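Local structure of alpha-L-arabinosidase (Xanthomonas axonopodis pv. citri, 6D25) at residues G154-A159 against N201-C206; D217-Y222 against K258-L263; V251-A256 against K311-K316; K304-M309 against V318-D323. The protein probably removes arabinofuranosyl branches from arabinoxylans as a GH51 arabinofuranosidase, coping with internal di-substitutions in these polymers. All coordinates share one frame; numbering follows the deposited sequence.

Interaction 1 of 4, residues G154-A159 against N201-C206; sequences GNVGDA and NELWGC
N201 turns its amide toward the backbone of G154. From CB the chain swings so that CG lies opposite the carbonyl carbon and beside the backbone N (chi1 -47°). The amide then has two ends in different surroundings. ND2 approaches G154 O at 3.3 Å, whereas OD1 has a weak hydrogen bond with R95. Asparagine suits a place that offers polar groups to both ends of one small flat group.

These residues lie where the third and fourth parallel strands of the (beta/alpha)8 barrel, 149-154 and 196-199, run out into loops, at the end where such barrels carry their active site. N201-E202 matches the Asn-Glu pair that follows the fourth strand in clan GH-A glycosidases.

Farther along the loops, branched aliphatic tips replace the polar groups: V156 CG1 lies 4.3 Å from L203 CD1, and V156 is also backed by V218 and Y222 of helix 212-224. The loop after G154 keeps its shape through an Asx motif. N155 OD1 receives D158 N at 3.1 Å on a lone pair in the carbonyl plane, and N155 ND2 gives a nearly straight bond of 2.9 Å back to D158 OD1.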
loop_
_atom_site.group_PDB
_atom_site.type_symbol
_atom_site.label_atom_id
_atom_site.label_comp_id
_atom_site.label_asym_id
_atom_site.label_seq_id
_atom_site.Cartn_x
_atom_site.Cartn_y
_atom_site.Cartn_z
ATOM N N GLY A 154 1.436 12.902 9.933
ATOM C CA GLY A 154 1.608 11.439 9.925
ATOM C C GLY A 154 2.190 10.902 8.621
ATOM O O GLY A 154 2.096 11.519 7.527
ATOM N N ASN A 155 2.830 9.745 8.732
ATOM C CA ASN A 155 3.530 9.069 7.641
ATOM C C ASN A 155 2.541 8.152 6.903
ATOM O O ASN A 155 2.095 7.116 7.431
ATOM C CB ASN A 155 4.708 8.256 8.187
ATOM C CG ASN A 155 5.533 7.555 7.116
ATOM O OD1 ASN A 155 5.043 7.320 6.019
ATOM N ND2 ASN A 155 6.773 7.180 7.418
ATOM N N VAL A 156 2.239 8.536 5.661
ATOM C CA VAL A 156 1.479 7.751 4.750
ATOM C C VAL A 156 2.370 7.152 3.650
ATOM O O VAL A 156 2.169 5.995 3.265
ATOM C CB VAL A 156 0.343 8.620 4.186
ATOM C CG1 VAL A 156 -0.250 8.036 2.949
ATOM C CG2 VAL A 156 -0.717 8.840 5.245
ATOM N N GLY A 157 3.393 7.847 3.234
ATOM C CA GLY A 157 4.197 7.431 2.083
ATOM C C GLY A 157 4.932 6.112 2.265
ATOM O O GLY A 157 4.839 5.241 1.404
ATOM N N ASP A 158 5.719 5.994 3.333
ATOM C CA ASP A 158 6.589 4.823 3.436
ATOM C C ASP A 158 6.218 3.874 4.586
ATOM O O ASP A 158 6.756 2.742 4.649
ATOM C CB ASP A 158 8.061 5.235 3.325
ATOM C CG ASP A 158 8.859 5.322 4.592
ATOM O OD1 ASP A 158 8.245 5.485 5.654
ATOM O OD2 ASP A 158 10.083 5.251 4.474
ATOM N N ALA A 159 5.141 4.148 5.286
ATOM C CA ALA A 159 4.670 3.280 6.386
ATOM C C ALA A 159 3.345 2.630 6.004
ATOM O O ALA A 159 2.564 3.186 5.205
ATOM C CB ALA A 159 4.481 4.137 7.619
ATOM N N ASN A 201 1.838 14.166 3.502
ATOM C CA ASN A 201 2.397 15.506 3.198
ATOM C C ASN A 201 2.968 15.479 1.758
ATOM O O ASN A 201 3.673 14.607 1.376
ATOM C CB ASN A 201 3.452 15.873 4.237
ATOM C CG ASN A 201 3.000 15.615 5.672
ATOM O OD1 ASN A 201 2.318 16.484 6.274
ATOM N ND2 ASN A 201 3.195 14.371 6.179
ATOM N N GLU A 202 2.576 16.375 0.902
ATOM C CA GLU A 202 3.211 16.497 -0.436
ATOM C C GLU A 202 3.201 15.115 -1.147
ATOM O O GLU A 202 4.212 14.656 -1.687
ATOM C CB GLU A 202 4.628 17.111 -0.328
ATOM C CG GLU A 202 4.695 18.588 0.159
ATOM C CD GLU A 202 5.820 19.503 -0.400
ATOM O OE1 GLU A 202 6.756 18.977 -1.082
ATOM O OE2 GLU A 202 5.764 20.805 -0.181
ATOM N N LEU A 203 2.042 14.456 -1.217
ATOM C CA LEU A 203 1.979 13.095 -1.787
ATOM C C LEU A 203 2.249 13.126 -3.296
ATOM O O LEU A 203 2.616 12.097 -3.847
ATOM C CB LEU A 203 0.614 12.469 -1.473
ATOM C CG LEU A 203 0.347 12.169 0.010
ATOM C CD1 LEU A 203 -0.866 11.297 0.193
ATOM C CD2 LEU A 203 1.518 11.505 0.679
ATOM N N TRP A 204 2.061 14.272 -3.947
ATOM C CA TRP A 204 2.368 14.451 -5.377
ATOM C C TRP A 204 3.885 14.483 -5.596
ATOM O O TRP A 204 4.308 14.386 -6.732
ATOM C CB TRP A 204 1.715 15.707 -5.990
ATOM C CG TRP A 204 1.563 16.825 -5.020
ATOM C CD1 TRP A 204 0.438 17.145 -4.315
ATOM C CD2 TRP A 204 2.594 17.724 -4.572
ATOM N NE1 TRP A 204 0.716 18.154 -3.435
ATOM C CE2 TRP A 204 2.028 18.530 -3.579
ATOM C CE3 TRP A 204 3.926 17.942 -4.947
ATOM C CZ2 TRP A 204 2.753 19.530 -2.935
ATOM C CZ3 TRP A 204 4.661 18.896 -4.288
ATOM C CH2 TRP A 204 4.077 19.681 -3.301
ATOM N N GLY A 205 4.676 14.623 -4.542
ATOM C CA GLY A 205 6.136 14.797 -4.654
ATOM C C GLY A 205 6.878 13.880 -3.688
ATOM O O GLY A 205 6.827 12.662 -3.831
ATOM N N CYS A 206 7.494 14.466 -2.660
ATOM C CA CYS A 206 8.391 13.724 -1.753
ATOM C C CYS A 206 7.632 12.653 -0.941
ATOM O O CYS A 206 8.249 11.720 -0.439
ATOM C CB CYS A 206 9.203 14.688 -0.871
ATOM S SG CYS A 206 8.141 15.696 0.213
#

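Interaction 2 of 4, residues D217-Y222 against K258-L263; sequences DVFRRY and KFMDGL
R220, which packs on F259, has its backbone O gripped by two side chains from the next turn, T224 OG1 and Q223 NE2, both through hydrogen bonds. The side chain of R220 leaves in another direction and bends at chi3 (60°), bringing a face of its guanidinium to the F259 ring. NE lies 4.2 Å from F259 CE2, which sits over that face, the two planes being 31° apart. Lower on the chain, R220 CG is 4.1 Å from F259 CD2. Arginine suits this partly exposed place because its CG packs obliquely against the ring while NE bonds to the backbone O of N209 in the third subunit.

Here helix 212-224, on the outside of the (beta/alpha)8 barrel, meets the short connection from helix 246-256 into the sixth strand, 262-269. Below the arginine the contact becomes apolar and more buried. F219 reaches across with CG anti to its backbone N (chi1 169°), and its ring edge comes up to F259 O, CZ to O being 3.5 Å. A flat ring can set its edge against this carbonyl while CZ lies 4.0 Å from M260 CB and CE2 touches F259 CB at 4.1 Å. A238 and A256 also lie against it.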
loop_
_atom_site.group_PDB
_atom_site.type_symbol
_atom_site.label_atom_id
_atom_site.label_comp_id
_atom_site.label_asym_id
_atom_site.label_seq_id
_atom_site.Cartn_x
_atom_site.Cartn_y
_atom_site.Cartn_z
ATOM N N ASP A 217 -7.350 7.388 -2.875
ATOM C CA ASP A 217 -7.564 6.021 -2.353
ATOM C C ASP A 217 -6.720 5.795 -1.108
ATOM O O ASP A 217 -7.196 5.269 -0.076
ATOM C CB ASP A 217 -7.275 4.967 -3.423
ATOM C CG ASP A 217 -8.323 4.887 -4.514
ATOM O OD1 ASP A 217 -9.523 5.139 -4.220
ATOM O OD2 ASP A 217 -7.954 4.531 -5.659
ATOM N N VAL A 218 -5.459 6.207 -1.168
ATOM C CA VAL A 218 -4.558 6.031 -0.042
ATOM C C VAL A 218 -5.041 6.857 1.174
ATOM O O VAL A 218 -5.065 6.363 2.305
ATOM C CB VAL A 218 -3.123 6.402 -0.450
ATOM C CG1 VAL A 218 -2.193 6.443 0.740
ATOM C CG2 VAL A 218 -2.585 5.424 -1.476
ATOM N N PHE A 219 -5.416 8.104 0.947
ATOM C CA PHE A 219 -5.938 8.959 2.014
ATOM C C PHE A 219 -7.177 8.301 2.653
ATOM O O PHE A 219 -7.250 8.199 3.878
ATOM C CB PHE A 219 -6.270 10.380 1.519
ATOM C CG PHE A 219 -7.053 11.149 2.549
ATOM C CD1 PHE A 219 -6.465 11.593 3.718
ATOM C CD2 PHE A 219 -8.418 11.305 2.402
ATOM C CE1 PHE A 219 -7.221 12.210 4.705
ATOM C CE2 PHE A 219 -9.179 11.940 3.379
ATOM C CZ PHE A 219 -8.573 12.355 4.541
ATOM N N ARG A 220 -8.138 7.912 1.835
ATOM C CA ARG A 220 -9.360 7.283 2.362
ATOM C C ARG A 220 -9.022 6.093 3.281
ATOM O O ARG A 220 -9.645 5.916 4.347
ATOM C CB ARG A 220 -10.272 6.855 1.209
ATOM C CG ARG A 220 -11.005 8.038 0.580
ATOM C CD ARG A 220 -11.703 7.693 -0.689
ATOM N NE ARG A 220 -12.709 6.651 -0.523
ATOM C CZ ARG A 220 -13.709 6.437 -1.335
ATOM N NH1 ARG A 220 -13.850 7.196 -2.440
ATOM N NH2 ARG A 220 -14.491 5.379 -1.086
ATOM N N ARG A 221 -8.068 5.259 2.859
ATOM C CA ARG A 221 -7.667 4.093 3.618
ATOM C C ARG A 221 -6.951 4.517 4.899
ATOM O O ARG A 221 -7.324 4.060 6.006
ATOM C CB ARG A 221 -6.749 3.196 2.797
ATOM C CG ARG A 221 -6.184 1.984 3.514
ATOM C CD ARG A 221 -5.347 1.202 2.543
ATOM N NE ARG A 221 -4.848 -0.052 3.078
ATOM C CZ ARG A 221 -4.079 -0.898 2.407
ATOM N NH1 ARG A 221 -3.599 -0.578 1.193
ATOM N NH2 ARG A 221 -3.772 -2.059 2.976
ATOM N N TYR A 222 -5.914 5.341 4.809
ATOM C CA TYR A 222 -5.099 5.616 5.979
ATOM C C TYR A 222 -5.887 6.429 7.031
ATOM O O TYR A 222 -5.705 6.213 8.257
ATOM C CB TYR A 222 -3.817 6.361 5.608
ATOM C CG TYR A 222 -2.692 5.490 5.117
ATOM C CD1 TYR A 222 -2.802 4.773 3.939
ATOM C CD2 TYR A 222 -1.535 5.310 5.873
ATOM C CE1 TYR A 222 -1.787 3.945 3.502
ATOM C CE2 TYR A 222 -0.513 4.494 5.449
ATOM C CZ TYR A 222 -0.636 3.801 4.257
ATOM O OH TYR A 222 0.376 2.968 3.807
ATOM N N LYS A 258 -15.966 13.740 2.253
ATOM C CA LYS A 258 -16.698 13.307 3.473
ATOM C C LYS A 258 -15.743 12.771 4.542
ATOM O O LYS A 258 -16.181 12.619 5.651
ATOM C CB LYS A 258 -17.750 12.261 3.138
ATOM C CG LYS A 258 -18.901 12.951 2.394
ATOM C CD LYS A 258 -19.942 12.059 1.817
ATOM C CE LYS A 258 -20.697 12.761 0.701
ATOM N NZ LYS A 258 -21.756 11.882 0.158
ATOM N N PHE A 259 -14.474 12.520 4.215
ATOM C CA PHE A 259 -13.563 11.915 5.182
ATOM C C PHE A 259 -12.507 12.892 5.691
ATOM O O PHE A 259 -11.551 12.444 6.337
ATOM C CB PHE A 259 -12.872 10.699 4.570
ATOM C CG PHE A 259 -13.832 9.630 4.156
ATOM C CD1 PHE A 259 -14.520 8.902 5.128
ATOM C CD2 PHE A 259 -14.119 9.415 2.826
ATOM C CE1 PHE A 259 -15.448 7.938 4.752
ATOM C CE2 PHE A 259 -15.013 8.422 2.453
ATOM C CZ PHE A 259 -15.700 7.703 3.416
ATOM N N MET A 260 -12.628 14.192 5.386
ATOM C CA MET A 260 -11.607 15.127 5.793
ATOM C C MET A 260 -12.259 16.292 6.545
ATOM O O MET A 260 -13.393 16.626 6.301
ATOM C CB MET A 260 -10.830 15.645 4.576
ATOM C CG MET A 260 -11.706 16.232 3.495
ATOM S SD MET A 260 -10.793 16.926 2.107
ATOM C CE MET A 260 -10.553 15.488 1.057
ATOM N N ASP A 261 -11.500 16.869 7.461
ATOM C CA ASP A 261 -11.882 18.116 8.172
ATOM C C ASP A 261 -11.197 19.319 7.514
ATOM O O ASP A 261 -11.648 20.477 7.668
ATOM C CB ASP A 261 -11.539 17.981 9.661
ATOM C CG ASP A 261 -12.265 16.791 10.247
ATOM O OD1 ASP A 261 -13.493 16.873 10.313
ATOM O OD2 ASP A 261 -11.609 15.726 10.545
ATOM N N GLY A 262 -10.135 19.049 6.769
ATOM C CA GLY A 262 -9.386 20.085 6.075
ATOM C C GLY A 262 -8.663 19.508 4.871
ATOM O O GLY A 262 -8.427 18.262 4.802
ATOM N N LEU A 263 -8.321 20.373 3.925
ATOM C CA LEU A 263 -7.558 20.015 2.736
ATOM C C LEU A 263 -6.359 20.967 2.662
ATOM O O LEU A 263 -6.557 22.167 2.660
ATOM C CB LEU A 263 -8.423 20.159 1.490
ATOM C CG LEU A 263 -7.711 19.819 0.177
ATOM C CD1 LEU A 263 -7.425 18.341 0.100
ATOM C CD2 LEU A 263 -8.536 20.229 -1.019
#

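Interaction 3 of 4, residues V251-A256 against K311-K316; sequences VMMREA and KYDPAK
Aromatic packing dominates where Y312 lies flat against the helix backbone at M253 and R254. R254 CA stands 3.6 Å above the plane of the ring, over its centre, and R254 CB makes a CH-pi contact, 4.0 Å from the ring centroid and 26° off the normal. The phenol runs side by side with the arginine chain, and R254 CG and CD continue along it toward OH. Tyrosine suits this partly exposed place: its face covers the helix, and its hydroxyl ends at a hydrogen bond with E250, one turn earlier on the same helix.

The aliphatic contacts come from M253. Its CB meets the ring margin at Y312 CD2, 3.8 Å away. Beyond CB the chain folds twice, at chi2 and chi3, and the methyl CE then comes to 3.8 Å from D313 CB, a contact that suits a flexible unbranched side chain.

The charged ends find their partners within a segment or outside the pair. The R254 chain bends at chi3 (76°), and its tip leads away from the ring to E255, the guanidinium standing almost upright against the tyrosine. R254 NE gives E255 OE2 a nearly straight hydrogen bond of 2.9 Å, part of a salt bridge, with OE2 close to the guanidinium plane. D313 directs its carboxylate to R365 and to the backbone N of K317 and V318, and its backbone O receives K316 N at 3.0 Å, closing a type I turn.

The arrangement is that of two consecutive outer helices of a (beta/alpha)8 barrel, 246-256 and 285-312, packed where the second gives way to the turn leading into the seventh strand.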
loop_
_atom_site.group_PDB
_atom_site.type_symbol
_atom_site.label_atom_id
_atom_site.label_comp_id
_atom_site.label_asym_id
_atom_site.label_seq_id
_atom_site.Cartn_x
_atom_site.Cartn_y
_atom_site.Cartn_z
ATOM N N VAL A 251 -10.247 16.135 -7.651
ATOM C CA VAL A 251 -10.364 14.710 -7.380
ATOM C C VAL A 251 -10.401 14.467 -5.877
ATOM O O VAL A 251 -11.193 13.638 -5.431
ATOM C CB VAL A 251 -9.242 13.911 -8.073
ATOM C CG1 VAL A 251 -9.260 12.454 -7.654
ATOM C CG2 VAL A 251 -9.375 14.049 -9.581
ATOM N N MET A 252 -9.550 15.114 -5.097
ATOM C CA MET A 252 -9.553 14.836 -3.667
ATOM C C MET A 252 -10.940 15.174 -3.092
ATOM O O MET A 252 -11.453 14.425 -2.242
ATOM C CB MET A 252 -8.523 15.648 -2.879
ATOM C CG MET A 252 -7.130 15.230 -3.097
ATOM S SD MET A 252 -6.707 13.519 -2.530
ATOM C CE MET A 252 -7.503 13.485 -0.945
ATOM N N MET A 253 -11.530 16.293 -3.515
ATOM C CA MET A 253 -12.833 16.675 -2.965
ATOM C C MET A 253 -13.925 15.730 -3.490
ATOM O O MET A 253 -14.765 15.265 -2.707
ATOM C CB MET A 253 -13.160 18.148 -3.308
ATOM C CG MET A 253 -12.294 19.135 -2.596
ATOM S SD MET A 253 -12.342 19.046 -0.799
ATOM C CE MET A 253 -13.973 19.734 -0.523
ATOM N N ARG A 254 -13.920 15.453 -4.794
ATOM C CA ARG A 254 -14.917 14.567 -5.389
ATOM C C ARG A 254 -14.877 13.201 -4.672
ATOM O O ARG A 254 -15.905 12.615 -4.383
ATOM C CB ARG A 254 -14.663 14.324 -6.878
ATOM C CG ARG A 254 -15.657 13.420 -7.591
ATOM C CD ARG A 254 -15.198 13.239 -9.057
ATOM N NE ARG A 254 -14.062 12.308 -9.162
ATOM C CZ ARG A 254 -13.063 12.386 -10.041
ATOM N NH1 ARG A 254 -13.022 13.345 -10.954
ATOM N NH2 ARG A 254 -12.117 11.457 -10.035
ATOM N N GLU A 255 -13.684 12.681 -4.429
ATOM C CA GLU A 255 -13.524 11.316 -3.984
ATOM C C GLU A 255 -13.536 11.207 -2.458
ATOM O O GLU A 255 -13.856 10.129 -1.954
ATOM C CB GLU A 255 -12.230 10.660 -4.497
ATOM C CG GLU A 255 -12.199 10.483 -5.980
ATOM C CD GLU A 255 -13.354 9.629 -6.530
ATOM O OE1 GLU A 255 -13.733 8.668 -5.903
ATOM O OE2 GLU A 255 -13.827 9.920 -7.616
ATOM N N ALA A 256 -13.176 12.239 -1.722
ATOM C CA ALA A 256 -12.872 12.044 -0.293
ATOM C C ALA A 256 -13.390 13.172 0.618
ATOM O O ALA A 256 -13.036 13.145 1.824
ATOM C CB ALA A 256 -11.374 11.875 -0.102
ATOM N N LYS A 311 -18.082 23.173 -4.959
ATOM C CA LYS A 311 -18.901 22.270 -5.773
ATOM C C LYS A 311 -19.220 21.008 -4.981
ATOM O O LYS A 311 -20.285 20.488 -5.153
ATOM C CB LYS A 311 -18.169 21.796 -7.033
ATOM C CG LYS A 311 -17.768 22.885 -7.993
ATOM C CD LYS A 311 -16.862 22.366 -9.107
ATOM C CE LYS A 311 -17.126 20.942 -9.565
ATOM N NZ LYS A 311 -16.322 20.655 -10.780
ATOM N N TYR A 312 -18.292 20.519 -4.170
ATOM C CA TYR A 312 -18.477 19.252 -3.461
ATOM C C TYR A 312 -18.864 19.484 -1.999
ATOM O O TYR A 312 -19.453 18.602 -1.400
ATOM C CB TYR A 312 -17.201 18.405 -3.555
ATOM C CG TYR A 312 -16.929 17.997 -4.985
ATOM C CD1 TYR A 312 -17.727 17.045 -5.596
ATOM C CD2 TYR A 312 -15.969 18.647 -5.742
ATOM C CE1 TYR A 312 -17.551 16.705 -6.925
ATOM C CE2 TYR A 312 -15.776 18.304 -7.067
ATOM C CZ TYR A 312 -16.554 17.320 -7.651
ATOM O OH TYR A 312 -16.369 16.991 -8.967
ATOM N N ASP A 313 -18.545 20.662 -1.475
ATOM C CA ASP A 313 -18.719 20.976 -0.063
ATOM C C ASP A 313 -19.262 22.416 0.054
ATOM O O ASP A 313 -18.577 23.305 0.549
ATOM C CB ASP A 313 -17.400 20.799 0.668
ATOM C CG ASP A 313 -17.410 21.273 2.110
ATOM O OD1 ASP A 313 -18.422 21.036 2.786
ATOM O OD2 ASP A 313 -16.416 21.887 2.513
ATOM N N PRO A 314 -20.480 22.651 -0.475
ATOM C CA PRO A 314 -21.056 23.992 -0.500
ATOM C C PRO A 314 -21.244 24.592 0.912
ATOM O O PRO A 314 -21.209 25.790 1.056
ATOM C CB PRO A 314 -22.405 23.868 -1.213
ATOM C CG PRO A 314 -22.745 22.417 -1.089
ATOM C CD PRO A 314 -21.421 21.694 -1.075
ATOM N N ALA A 315 -21.381 23.763 1.941
ATOM C CA ALA A 315 -21.542 24.295 3.313
ATOM C C ALA A 315 -20.186 24.694 3.912
ATOM O O ALA A 315 -20.173 25.200 5.028
ATOM C CB ALA A 315 -22.218 23.263 4.168
ATOM N N LYS A 316 -19.053 24.408 3.245
ATOM C CA LYS A 316 -17.739 24.777 3.732
ATOM C C LYS A 316 -17.390 24.053 5.038
ATOM O O LYS A 316 -16.685 24.604 5.909
ATOM C CB LYS A 316 -17.582 26.289 3.898
ATOM C CG LYS A 316 -18.028 27.121 2.708
ATOM C CD LYS A 316 -17.600 28.584 2.851
ATOM C CE LYS A 316 -18.256 29.465 1.814
ATOM N NZ LYS A 316 -19.677 29.668 2.186
#

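Interaction 4 of 4, residues K304-M309 against V318-D323; sequences KHSAIM and VALVVD
M309 makes the close part of this contact, laying its thioether over V318 and L320. The chain runs extended through chi2 (174°) and bends only at chi3, which brings the methyl onto V318, just before the strand: CE is 3.6 Å from V318 O and 3.7 Å from V318 CG1. Just before the methyl, SD rests 3.9 Å from L320 CD1. A flexible, unbranched side chain suits this spot, since it lets CE reach V318 while SD meets L320. L263 of the adjoining strand also touches M309.

Helix 285-312 here lies on the outside of the (beta/alpha)8 barrel and the chain then turns back as its seventh strand, 319-325. Within 304-309 and 319-323 the two axes run nearly antiparallel, at 151°, and approach to 10.1 Å, the alpha-beta packing that repeats around such barrels.

One turn earlier on the helix the fit is looser. L320 offers CD2 to S306 OG at 3.8 Å and, more distantly, to H305 CB at 4.4 Å. Neither helix residue makes a polar bond to the strand. S306 OG bonds back to I302 O within its own helix, as a small hydroxyl on a partly exposed helix face readily can, and H305 NE2 reaches the backbone O of D243. On the outer side of the helix A307 is exposed, and so is K304, whose NZ pairs with E300.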
loop_
_atom_site.group_PDB
_atom_site.type_symbol
_atom_site.label_atom_id
_atom_site.label_comp_id
_atom_site.label_asym_id
_atom_site.label_seq_id
_atom_site.Cartn_x
_atom_site.Cartn_y
_atom_site.Cartn_z
ATOM N N LYS A 304 -9.697 30.121 -6.610
ATOM C CA LYS A 304 -10.007 29.041 -7.555
ATOM C C LYS A 304 -10.094 27.699 -6.834
ATOM O O LYS A 304 -11.006 26.917 -7.146
ATOM C CB LYS A 304 -9.007 29.033 -8.707
ATOM C CG LYS A 304 -9.258 30.170 -9.680
ATOM C CD LYS A 304 -8.306 30.263 -10.828
ATOM C CE LYS A 304 -8.688 31.427 -11.724
ATOM N NZ LYS A 304 -7.649 31.668 -12.747
ATOM N N HIS A 305 -9.179 27.404 -5.924
ATOM C CA HIS A 305 -9.315 26.152 -5.130
ATOM C C HIS A 305 -10.612 26.166 -4.312
ATOM O O HIS A 305 -11.288 25.140 -4.233
ATOM C CB HIS A 305 -8.098 25.927 -4.230
ATOM C CG HIS A 305 -6.852 25.521 -4.960
ATOM N ND1 HIS A 305 -6.783 24.359 -5.730
ATOM C CD2 HIS A 305 -5.629 26.098 -5.011
ATOM C CE1 HIS A 305 -5.571 24.264 -6.242
ATOM N NE2 HIS A 305 -4.844 25.308 -5.814
ATOM N N SER A 306 -10.973 27.316 -3.716
ATOM C CA SER A 306 -12.242 27.418 -2.933
ATOM C C SER A 306 -13.436 27.122 -3.831
ATOM O O SER A 306 -14.366 26.459 -3.412
ATOM C CB SER A 306 -12.385 28.789 -2.289
ATOM O OG SER A 306 -11.351 28.998 -1.342
ATOM N N ALA A 307 -13.435 27.624 -5.052
ATOM C CA ALA A 307 -14.602 27.435 -5.910
ATOM C C ALA A 307 -14.767 25.948 -6.238
ATOM O O ALA A 307 -15.902 25.431 -6.339
ATOM C CB ALA A 307 -14.480 28.280 -7.161
ATOM N N ILE A 308 -13.668 25.233 -6.408
ATOM C CA ILE A 308 -13.767 23.789 -6.610
ATOM C C ILE A 308 -14.309 23.105 -5.345
ATOM O O ILE A 308 -15.163 22.197 -5.440
ATOM C CB ILE A 308 -12.399 23.203 -7.042
ATOM C CG1 ILE A 308 -11.975 23.771 -8.392
ATOM C CG2 ILE A 308 -12.470 21.683 -7.074
ATOM C CD1 ILE A 308 -10.553 23.563 -8.721
ATOM N N MET A 309 -13.807 23.494 -4.183
ATOM C CA MET A 309 -14.285 22.924 -2.925
ATOM C C MET A 309 -15.784 23.209 -2.747
ATOM O O MET A 309 -16.494 22.340 -2.254
ATOM C CB MET A 309 -13.503 23.456 -1.722
ATOM C CG MET A 309 -12.064 23.039 -1.759
ATOM S SD MET A 309 -11.045 23.746 -0.476
ATOM C CE MET A 309 -11.436 22.669 0.921
ATOM N N VAL A 318 -15.298 21.571 5.086
ATOM C CA VAL A 318 -13.870 21.275 4.963
ATOM C C VAL A 318 -13.099 22.596 4.891
ATOM O O VAL A 318 -13.301 23.401 3.959
ATOM C CB VAL A 318 -13.579 20.426 3.716
ATOM C CG1 VAL A 318 -12.102 20.129 3.564
ATOM C CG2 VAL A 318 -14.413 19.137 3.698
ATOM N N ALA A 319 -12.201 22.808 5.842
ATOM C CA ALA A 319 -11.314 23.975 5.805
ATOM C C ALA A 319 -10.304 23.832 4.665
ATOM O O ALA A 319 -9.766 22.740 4.418
ATOM C CB ALA A 319 -10.570 24.113 7.114
ATOM N N LEU A 320 -9.976 24.955 4.036
ATOM C CA LEU A 320 -8.780 25.024 3.234
ATOM C C LEU A 320 -7.650 25.455 4.173
ATOM O O LEU A 320 -7.767 26.428 4.930
ATOM C CB LEU A 320 -8.982 26.012 2.081
ATOM C CG LEU A 320 -7.848 26.154 1.076
ATOM C CD1 LEU A 320 -7.452 24.812 0.457
ATOM C CD2 LEU A 320 -8.305 27.098 -0.005
ATOM N N VAL A 321 -6.598 24.649 4.169
ATOM C CA VAL A 321 -5.518 24.736 5.125
ATOM C C VAL A 321 -4.251 25.101 4.330
ATOM O O VAL A 321 -3.763 24.281 3.550
ATOM C CB VAL A 321 -5.350 23.407 5.871
ATOM C CG1 VAL A 321 -4.154 23.408 6.785
ATOM C CG2 VAL A 321 -6.624 23.053 6.650
ATOM N N VAL A 322 -3.740 26.317 4.478
ATOM C CA VAL A 322 -2.593 26.694 3.680
ATOM C C VAL A 322 -1.369 26.297 4.488
ATOM O O VAL A 322 -0.791 27.160 5.156
ATOM C CB VAL A 322 -2.588 28.193 3.349
ATOM C CG1 VAL A 322 -1.404 28.588 2.444
ATOM C CG2 VAL A 322 -3.887 28.593 2.683
ATOM N N ASP A 323 -0.959 25.030 4.457
ATOM C CA ASP A 323 -0.028 24.695 5.564
ATOM C C ASP A 323 1.432 24.748 5.108
ATOM O O ASP A 323 2.295 24.398 5.902
ATOM C CB ASP A 323 -0.432 23.434 6.313
ATOM C CG ASP A 323 -0.463 22.249 5.401
ATOM O OD1 ASP A 323 -0.172 22.480 4.217
ATOM O OD2 ASP A 323 -0.751 21.139 5.897
#

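How the interactions relate
From the N terminus, interaction 1 comes first and stands in series with the rest: it joins the loops after the third and fourth barrel strands, closing a loop of 41 residues. Interaction 3 crosses both 2 and 4, which are themselves in series: 251-256 falls between 217-222 and 258-263, while its partner 311-316 lies beyond them, between 304-309 and 318-323. Interaction 4 closes the shortest loop, eight residues. In space, Y222 joins interaction 1 to 2 through A159 O, while L263 pairs with A319 and V321 as neighbouring strands. Interactions 2 and 3 link helices 212-224, 246-256 and 285-312 through their connections, and 4 lays helix 285-312 on the seventh strand.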